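PDB 2J4B: transcription initiation factor TFIID subunit 5 from Encephalitozoon cuniculi, which acts as a subunit of the TFIID and SAGA complexes in RNA polymerase II transcription initiation, represented here by the N-terminal domain of a longer WD-repeat protein. Local coordinates for residues 35-40 and 93-98; 12-16 and 61-65. All coordinates share one frame; numbering follows the deposited sequence.

How the interactions relate
From the N terminus, helix 8-21 supplies the first segment of interaction 2, and helix 34-47 then supplies the first segment of interaction 1. The chain closes the 12-16/61-65 loop just after helix 51-61, while the loop begun at 35-40 is still open; that one closes only at 93-98, where helix 88-95 gives way to strand 98-103. The two loops therefore cross, neither nesting inside the other. Helix 34-47 takes part on two fronts, because Phe-38 and Leu-37 also pack on His-65, Tyr-12 and Leu-15 of interaction 2. Interaction 2 ties helix 8-21 to the loop after helix 51-61; interaction 1 ties helix 34-47 to the helix-strand passage.

Interaction 1. Residues 35-40 and 93-98; sequences YPLFIH and FKNSKY
Segment 35-40 of helix 34-47 runs past the end of a second helix and the start of a strand, with CA atoms 7.0 Å apart at Pro-36 and Tyr-98 and 7.1 Å apart at His-40 and Lys-94. The principle at work is a knob filling a hole: Phe-93 sits among Tyr-35, Pro-36, Ile-39 and His-40. With CG opposite the backbone N (chi1 -167°), its ring reaches the helix and offers a different aspect to each neighbour. CG2 of Ile-39 lies over one face, 3.9 Å from the ring centroid in a CH-pi contact, whereas CA of Pro-36 meets the edge in the ring plane, 3.7 Å from Phe-93 CZ. The His-40 ring is inclined at 51° to it and receives Phe-93 CE1 over one face.

Tyr-98 turns a ring face to the proline. Pro-36 CB stands 4.0 Å from the Tyr-98 ring centroid, while Tyr-98 OH comes to the edge of the Tyr-35 ring at CD2. A water in the plane of the His-40 ring, 2.6 Å from NE2, links it to Ser-96 O, to which it can donate. On the strand side, Leu-130 touches both Pro-36 and Tyr-98. The whole is aromatic packing of one helix against a helix end and the strand that follows, in the mostly helical NTD2 domain of TAF5.

Interaction 2. Residues 12-16 and 61-65; sequences YVSLK and YRGDH
Tyr-61, at the C-terminal part of helix 51-61, packs against the side of helix 8-21, and the turn that follows it completes a helix-to-loop contact within the mostly helical NTD2 domain of TAF5. Such a junction illustrates how a chain leaving one helix can be held by its neighbour through an aromatic contact, a salt bridge and a hydrogen bond in succession.

The Tyr-61 ring comes first. Tyr-12 lays its CE2 corner over one face, towards the rim, 3.8 Å from Tyr-61 CG; the two side chains pass each other head to tail, their planes at 54°. Val-13 comes in near the phenolic end, its CG2 lying 3.6 Å from Tyr-61 CZ. Lys-16 NZ reaches the edge of the same ring, near its plane, 3.8 Å from Tyr-61 CD1. Phe-57, one turn earlier on helix 51-61, meets both tyrosines and extends the aromatic cluster.

The backbone then turns, with Asp-64 N bonded to Tyr-61 O at 3.2 Å. Asp-64 points its carboxylate back so that OD2 lies in the plane of the Tyr-61 ring, at its edge. There it forms a salt bridge with Lys-16, whose chain is stretched out from CG opposite the backbone N (chi1 -177°) and arrives roughly perpendicular to the aspartate side chain. Lys-16 NZ and Asp-64 OD2 are modelled only 2.4 Å apart, so the exact length is doubtful.

His-65 ends the segment, with Phe-38 of helix 34-47 meeting its ring edge-to-face. Its NE2 lies at the edge of the Tyr-12 ring, near the plane of that ring, and His-65 NE2 shares a bent hydrogen bond, 3.0 Å long, with Tyr-12 OH.

Interaction 1. Residues 35-40 and 93-98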
ATOM      1  N   TYR A  35       0.016   1.155  -4.167  1.00 56.90           N
ATOM      2  CA  TYR A  35       0.524   2.496  -3.849  1.00 57.37           C
ATOM      3  C   TYR A  35       0.271   2.916  -2.405  1.00 57.44           C
ATOM      4  O   TYR A  35       1.223   3.280  -1.699  1.00 56.99           O
ATOM      5  CB  TYR A  35      -0.038   3.577  -4.781  1.00 57.69           C
ATOM      6  CG  TYR A  35       0.387   4.982  -4.360  1.00 57.62           C
ATOM      7  CD1 TYR A  35       1.726   5.345  -4.343  1.00 57.88           C
ATOM      8  CD2 TYR A  35      -0.538   5.921  -3.963  1.00 57.71           C
ATOM      9  CE1 TYR A  35       2.115   6.596  -3.975  1.00 57.87           C
ATOM     10  CE2 TYR A  35      -0.159   7.190  -3.592  1.00 57.43           C
ATOM     11  CZ  TYR A  35       1.170   7.531  -3.603  1.00 57.94           C
ATOM     12  OH  TYR A  35       1.571   8.805  -3.218  1.00 57.59           O
ATOM     13  N   PRO A  36      -1.008   2.911  -1.972  1.00 57.40           N
ATOM     14  CA  PRO A  36      -1.308   3.193  -0.563  1.00 57.81           C
ATOM     15  C   PRO A  36      -0.677   2.185   0.392  1.00 57.52           C
ATOM     16  O   PRO A  36      -0.200   2.569   1.441  1.00 58.35           O
ATOM     17  CB  PRO A  36      -2.839   3.133  -0.501  1.00 57.38           C
ATOM     18  CG  PRO A  36      -3.250   2.386  -1.716  1.00 57.00           C
ATOM     19  CD  PRO A  36      -2.235   2.672  -2.748  1.00 57.14           C
ATOM     20  N   LEU A  37      -0.649   0.914   0.030  1.00 58.14           N
ATOM     21  CA  LEU A  37       0.022  -0.072   0.860  1.00 59.13           C
ATOM     22  C   LEU A  37       1.516   0.259   1.023  1.00 59.43           C
ATOM     23  O   LEU A  37       2.068   0.173   2.122  1.00 59.79           O
ATOM     24  CB  LEU A  37      -0.120  -1.453   0.237  1.00 59.79           C
ATOM     25  CG  LEU A  37       0.594  -2.594   0.967  1.00 60.50           C
ATOM     26  CD1 LEU A  37       0.377  -2.564   2.508  1.00 59.89           C
ATOM     27  CD2 LEU A  37       0.134  -3.940   0.344  1.00 61.41           C
ATOM     28  N   PHE A  38       2.146   0.621  -0.094  1.00 58.59           N
ATOM     29  CA  PHE A  38       3.549   1.026  -0.148  1.00 58.17           C
ATOM     30  C   PHE A  38       3.896   2.185   0.789  1.00 57.08           C
ATOM     31  O   PHE A  38       4.826   2.103   1.577  1.00 55.08           O
ATOM     32  CB  PHE A  38       3.884   1.420  -1.585  1.00 57.86           C
ATOM     33  CG  PHE A  38       5.203   2.104  -1.752  1.00 57.70           C
ATOM     34  CD1 PHE A  38       6.380   1.377  -1.765  1.00 57.97           C
ATOM     35  CD2 PHE A  38       5.264   3.473  -1.965  1.00 58.16           C
ATOM     36  CE1 PHE A  38       7.607   2.013  -1.968  1.00 57.81           C
ATOM     37  CE2 PHE A  38       6.483   4.121  -2.182  1.00 57.99           C
ATOM     38  CZ  PHE A  38       7.650   3.388  -2.181  1.00 57.96           C
ATOM     39  N   ILE A  39       3.146   3.267   0.682  1.00 57.72           N
ATOM     40  CA  ILE A  39       3.361   4.426   1.541  1.00 57.68           C
ATOM     41  C   ILE A  39       3.164   3.991   2.974  1.00 57.63           C
ATOM     42  O   ILE A  39       3.955   4.323   3.852  1.00 57.19           O
ATOM     43  CB  ILE A  39       2.375   5.572   1.198  1.00 57.58           C
ATOM     44  CG1 ILE A  39       2.699   6.145  -0.190  1.00 58.01           C
ATOM     45  CG2 ILE A  39       2.428   6.677   2.255  1.00 57.35           C
ATOM     46  CD1 ILE A  39       4.129   6.639  -0.341  1.00 57.61           C
ATOM     47  N   HIS A  40       2.111   3.215   3.208  1.00 57.56           N
ATOM     48  CA  HIS A  40       1.778   2.812   4.562  1.00 57.23           C
ATOM     49  C   HIS A  40       2.883   1.984   5.207  1.00 56.67           C
ATOM     50  O   HIS A  40       3.126   2.109   6.404  1.00 56.63           O
ATOM     51  CB  HIS A  40       0.436   2.077   4.612  1.00 56.74           C
ATOM     52  CG  HIS A  40      -0.729   2.984   4.814  1.00 56.71           C
ATOM     53  ND1 HIS A  40      -0.866   3.777   5.930  1.00 56.82           N
ATOM     54  CD2 HIS A  40      -1.809   3.235   4.038  1.00 57.19           C
ATOM     55  CE1 HIS A  40      -1.984   4.472   5.840  1.00 57.42           C
ATOM     56  NE2 HIS A  40      -2.575   4.162   4.698  1.00 57.57           N
ATOM     57  N   PHE A  93      -2.343  11.607   4.729  1.00 70.21           N
ATOM     58  CA  PHE A  93      -2.294  10.280   4.165  1.00 70.55           C
ATOM     59  C   PHE A  93      -2.299   9.203   5.268  1.00 70.84           C
ATOM     60  O   PHE A  93      -2.928   8.156   5.131  1.00 70.23           O
ATOM     61  CB  PHE A  93      -1.077  10.119   3.258  1.00 71.33           C
ATOM     62  CG  PHE A  93      -1.145   8.886   2.412  1.00 71.71           C
ATOM     63  CD1 PHE A  93      -0.940   7.644   2.969  1.00 71.85           C
ATOM     64  CD2 PHE A  93      -1.471   8.969   1.067  1.00 72.54           C
ATOM     65  CE1 PHE A  93      -1.043   6.506   2.209  1.00 72.30           C
ATOM     66  CE2 PHE A  93      -1.560   7.830   0.293  1.00 72.61           C
ATOM     67  CZ  PHE A  93      -1.345   6.597   0.869  1.00 72.51           C
ATOM     68  N   LYS A  94      -1.594   9.466   6.361  1.00 71.24           N
ATOM     69  CA  LYS A  94      -1.463   8.496   7.423  1.00 71.66           C
ATOM     70  C   LYS A  94      -2.753   8.322   8.220  1.00 70.98           C
ATOM     71  O   LYS A  94      -3.035   7.243   8.730  1.00 69.73           O
ATOM     72  CB  LYS A  94      -0.332   8.897   8.383  1.00 72.45           C
ATOM     73  CG  LYS A  94       0.023   7.786   9.362  1.00 72.94           C
ATOM     74  CD  LYS A  94       1.168   8.143  10.270  1.00 73.64           C
ATOM     75  CE  LYS A  94       0.735   8.278  11.736  1.00 74.45           C
ATOM     76  NZ  LYS A  94       0.358   9.689  12.094  1.00 75.13           N
ATOM     77  N   ASN A  95      -3.522   9.399   8.335  1.00 71.43           N
ATOM     78  CA  ASN A  95      -4.665   9.432   9.243  1.00 71.39           C
ATOM     79  C   ASN A  95      -6.027   9.403   8.552  1.00 71.57           C
ATOM     80  O   ASN A  95      -7.052   9.382   9.232  1.00 71.74           O
ATOM     81  CB  ASN A  95      -4.566  10.679  10.107  1.00 72.11           C
ATOM     82  CG  ASN A  95      -3.359  10.647  11.010  1.00 72.72           C
ATOM     83  OD1 ASN A  95      -3.083   9.625  11.641  1.00 73.21           O
ATOM     84  ND2 ASN A  95      -2.620  11.751  11.066  1.00 72.64           N
ATOM     85  N   SER A  96      -6.040   9.410   7.216  1.00 70.83           N
ATOM     86  CA  SER A  96      -7.294   9.422   6.452  1.00 69.98           C
ATOM     87  C   SER A  96      -7.415   8.223   5.541  1.00 68.98           C
ATOM     88  O   SER A  96      -6.444   7.492   5.318  1.00 70.49           O
ATOM     89  CB  SER A  96      -7.394  10.682   5.609  1.00 70.30           C
ATOM     90  OG  SER A  96      -7.632  11.798   6.442  1.00 72.31           O
ATOM     91  N   LYS A  97      -8.600   8.039   4.985  1.00 66.75           N
ATOM     92  CA  LYS A  97      -8.859   6.885   4.156  1.00 66.42           C
ATOM     93  C   LYS A  97      -8.539   7.104   2.691  1.00 65.14           C
ATOM     94  O   LYS A  97      -8.932   8.104   2.094  1.00 64.71           O
ATOM     95  CB  LYS A  97     -10.299   6.398   4.345  1.00 66.94           C
ATOM     96  CG  LYS A  97     -10.390   5.438   5.505  1.00 67.13           C
ATOM     97  CD  LYS A  97     -11.787   5.019   5.819  1.00 67.97           C
ATOM     98  CE  LYS A  97     -11.819   4.303   7.170  1.00 68.22           C
ATOM     99  NZ  LYS A  97     -10.772   3.223   7.221  1.00 68.71           N
ATOM    100  N   TYR A  98      -7.789   6.157   2.131  1.00 64.14           N
ATOM    101  CA  TYR A  98      -7.475   6.156   0.701  1.00 62.91           C
ATOM    102  C   TYR A  98      -8.520   5.301  -0.015  1.00 61.37           C
ATOM    103  O   TYR A  98      -8.790   4.160   0.372  1.00 60.60           O
ATOM    104  CB  TYR A  98      -6.053   5.637   0.457  1.00 62.78           C
ATOM    105  CG  TYR A  98      -5.548   5.837  -0.957  1.00 63.09           C
ATOM    106  CD1 TYR A  98      -5.904   4.958  -1.970  1.00 62.84           C
ATOM    107  CD2 TYR A  98      -4.697   6.887  -1.276  1.00 63.29           C
ATOM    108  CE1 TYR A  98      -5.455   5.126  -3.244  1.00 62.56           C
ATOM    109  CE2 TYR A  98      -4.235   7.057  -2.568  1.00 63.15           C
ATOM    110  CZ  TYR A  98      -4.616   6.163  -3.541  1.00 62.87           C
ATOM    111  OH  TYR A  98      -4.163   6.299  -4.829  1.00 63.28           O
TER
HETATM  112  O   HOH W   1      -4.464   5.648   3.740  1.00 49.04           O

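Interaction 2. Residues 12-16 and 61-65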
ATOM      1  N   TYR A  12       4.283  -7.325   1.035  1.00 61.80           N
ATOM      2  CA  TYR A  12       4.124  -6.440  -0.101  1.00 61.21           C
ATOM      3  C   TYR A  12       4.579  -7.121  -1.391  1.00 60.28           C
ATOM      4  O   TYR A  12       3.829  -7.184  -2.362  1.00 60.29           O
ATOM      5  CB  TYR A  12       4.926  -5.162   0.129  1.00 61.41           C
ATOM      6  CG  TYR A  12       4.874  -4.191  -1.025  1.00 61.39           C
ATOM      7  CD1 TYR A  12       3.882  -3.224  -1.092  1.00 61.53           C
ATOM      8  CD2 TYR A  12       5.818  -4.235  -2.035  1.00 61.19           C
ATOM      9  CE1 TYR A  12       3.822  -2.339  -2.136  1.00 61.63           C
ATOM     10  CE2 TYR A  12       5.769  -3.351  -3.087  1.00 61.55           C
ATOM     11  CZ  TYR A  12       4.773  -2.403  -3.133  1.00 61.85           C
ATOM     12  OH  TYR A  12       4.721  -1.513  -4.182  1.00 62.05           O
ATOM     13  N   VAL A  13       5.807  -7.629  -1.390  1.00 59.11           N
ATOM     14  CA  VAL A  13       6.348  -8.387  -2.521  1.00 58.88           C
ATOM     15  C   VAL A  13       5.474  -9.570  -2.944  1.00 58.30           C
ATOM     16  O   VAL A  13       5.189  -9.749  -4.121  1.00 58.22           O
ATOM     17  CB  VAL A  13       7.756  -8.947  -2.186  1.00 58.64           C
ATOM     18  CG1 VAL A  13       8.258  -9.829  -3.323  1.00 58.24           C
ATOM     19  CG2 VAL A  13       8.747  -7.803  -1.892  1.00 57.74           C
ATOM     20  N   SER A  14       5.073 -10.388  -1.981  1.00 58.39           N
ATOM     21  CA  SER A  14       4.285 -11.591  -2.256  1.00 58.69           C
ATOM     22  C   SER A  14       2.911 -11.243  -2.863  1.00 58.54           C
ATOM     23  O   SER A  14       2.410 -11.950  -3.750  1.00 57.95           O
ATOM     24  CB  SER A  14       4.136 -12.406  -0.967  1.00 59.52           C
ATOM     25  OG  SER A  14       2.872 -13.038  -0.894  1.00 61.33           O
ATOM     26  N   LEU A  15       2.319 -10.148  -2.393  1.00 57.83           N
ATOM     27  CA  LEU A  15       1.139  -9.574  -3.030  1.00 57.91           C
ATOM     28  C   LEU A  15       1.463  -9.048  -4.424  1.00 58.02           C
ATOM     29  O   LEU A  15       0.786  -9.367  -5.388  1.00 58.90           O
ATOM     30  CB  LEU A  15       0.574  -8.444  -2.181  1.00 57.67           C
ATOM     31  CG  LEU A  15      -0.595  -7.670  -2.798  1.00 57.82           C
ATOM     32  CD1 LEU A  15      -1.774  -8.581  -3.138  1.00 57.01           C
ATOM     33  CD2 LEU A  15      -0.992  -6.544  -1.857  1.00 57.50           C
ATOM     34  N   LYS A  16       2.504  -8.237  -4.527  1.00 58.74           N
ATOM     35  CA  LYS A  16       2.947  -7.725  -5.822  1.00 58.90           C
ATOM     36  C   LYS A  16       3.129  -8.843  -6.854  1.00 59.19           C
ATOM     37  O   LYS A  16       2.689  -8.713  -7.989  1.00 60.56           O
ATOM     38  CB  LYS A  16       4.251  -6.954  -5.659  1.00 58.63           C
ATOM     39  CG  LYS A  16       4.764  -6.312  -6.933  1.00 58.89           C
ATOM     40  CD  LYS A  16       6.073  -5.573  -6.683  1.00 59.07           C
ATOM     41  CE  LYS A  16       6.825  -5.348  -7.969  1.00 59.74           C
ATOM     42  NZ  LYS A  16       8.200  -4.855  -7.720  1.00 59.98           N
ATOM     43  N   TYR A  61      11.006  -0.026  -4.379  1.00 70.24           N
ATOM     44  CA  TYR A  61       9.720  -0.198  -5.044  1.00 70.53           C
ATOM     45  C   TYR A  61       9.032   1.104  -5.473  1.00 70.84           C
ATOM     46  O   TYR A  61       7.884   1.065  -5.900  1.00 71.89           O
ATOM     47  CB  TYR A  61       8.768  -0.996  -4.146  1.00 71.09           C
ATOM     48  CG  TYR A  61       9.349  -2.295  -3.648  1.00 71.04           C
ATOM     49  CD1 TYR A  61       9.472  -3.395  -4.487  1.00 70.97           C
ATOM     50  CD2 TYR A  61       9.774  -2.422  -2.333  1.00 71.33           C
ATOM     51  CE1 TYR A  61      10.016  -4.581  -4.033  1.00 71.22           C
ATOM     52  CE2 TYR A  61      10.320  -3.601  -1.868  1.00 71.52           C
ATOM     53  CZ  TYR A  61      10.436  -4.678  -2.717  1.00 71.61           C
ATOM     54  OH  TYR A  61      10.995  -5.840  -2.231  1.00 72.10           O
ATOM     55  N   ARG A  62       9.714   2.244  -5.383  1.00 70.80           N
ATOM     56  CA  ARG A  62       9.109   3.521  -5.790  1.00 71.23           C
ATOM     57  C   ARG A  62       8.814   3.634  -7.290  1.00 72.58           C
ATOM     58  O   ARG A  62       7.975   4.441  -7.688  1.00 72.85           O
ATOM     59  CB  ARG A  62       9.980   4.709  -5.374  1.00 70.68           C
ATOM     60  CG  ARG A  62      11.278   4.851  -6.144  1.00 69.96           C
ATOM     61  CD  ARG A  62      12.132   5.955  -5.557  1.00 69.44           C
ATOM     62  NE  ARG A  62      11.633   7.292  -5.884  1.00 68.90           N
ATOM     63  CZ  ARG A  62      12.151   8.417  -5.409  1.00 67.83           C
ATOM     64  NH1 ARG A  62      13.176   8.357  -4.586  1.00 68.08           N
ATOM     65  NH2 ARG A  62      11.650   9.594  -5.753  1.00 67.41           N
ATOM     66  N   GLY A  63       9.502   2.837  -8.108  1.00 73.52           N
ATOM     67  CA  GLY A  63       9.305   2.851  -9.559  1.00 74.13           C
ATOM     68  C   GLY A  63       8.251   1.853 -10.012  1.00 75.13           C
ATOM     69  O   GLY A  63       8.044   1.650 -11.213  1.00 74.52           O
ATOM     70  N   ASP A  64       7.584   1.221  -9.049  1.00 75.90           N
ATOM     71  CA  ASP A  64       6.517   0.278  -9.361  1.00 76.39           C
ATOM     72  C   ASP A  64       5.186   1.009  -9.516  1.00 76.73           C
ATOM     73  O   ASP A  64       4.175   0.421  -9.901  1.00 76.79           O
ATOM     74  CB  ASP A  64       6.403  -0.771  -8.267  1.00 77.07           C
ATOM     75  CG  ASP A  64       7.635  -1.648  -8.168  1.00 77.86           C
ATOM     76  OD1 ASP A  64       8.626  -1.391  -8.882  1.00 78.78           O
ATOM     77  OD2 ASP A  64       7.620  -2.598  -7.362  1.00 78.85           O
ATOM     78  N   HIS A  65       5.201   2.299  -9.200  1.00 76.83           N
ATOM     79  CA  HIS A  65       4.037   3.154  -9.342  1.00 77.01           C
ATOM     80  C   HIS A  65       4.473   4.606  -9.167  1.00 77.90           C
ATOM     81  O   HIS A  65       4.877   5.009  -8.075  1.00 79.41           O
ATOM     82  CB  HIS A  65       2.951   2.791  -8.315  1.00 76.53           C
ATOM     83  CG  HIS A  65       3.486   2.314  -7.000  1.00 75.75           C
ATOM     84  ND1 HIS A  65       4.432   3.014  -6.285  1.00 75.79           N
ATOM     85  CD2 HIS A  65       3.211   1.203  -6.275  1.00 74.99           C
ATOM     86  CE1 HIS A  65       4.725   2.351  -5.181  1.00 75.63           C
ATOM     87  NE2 HIS A  65       3.994   1.250  -5.150  1.00 75.27           N
TER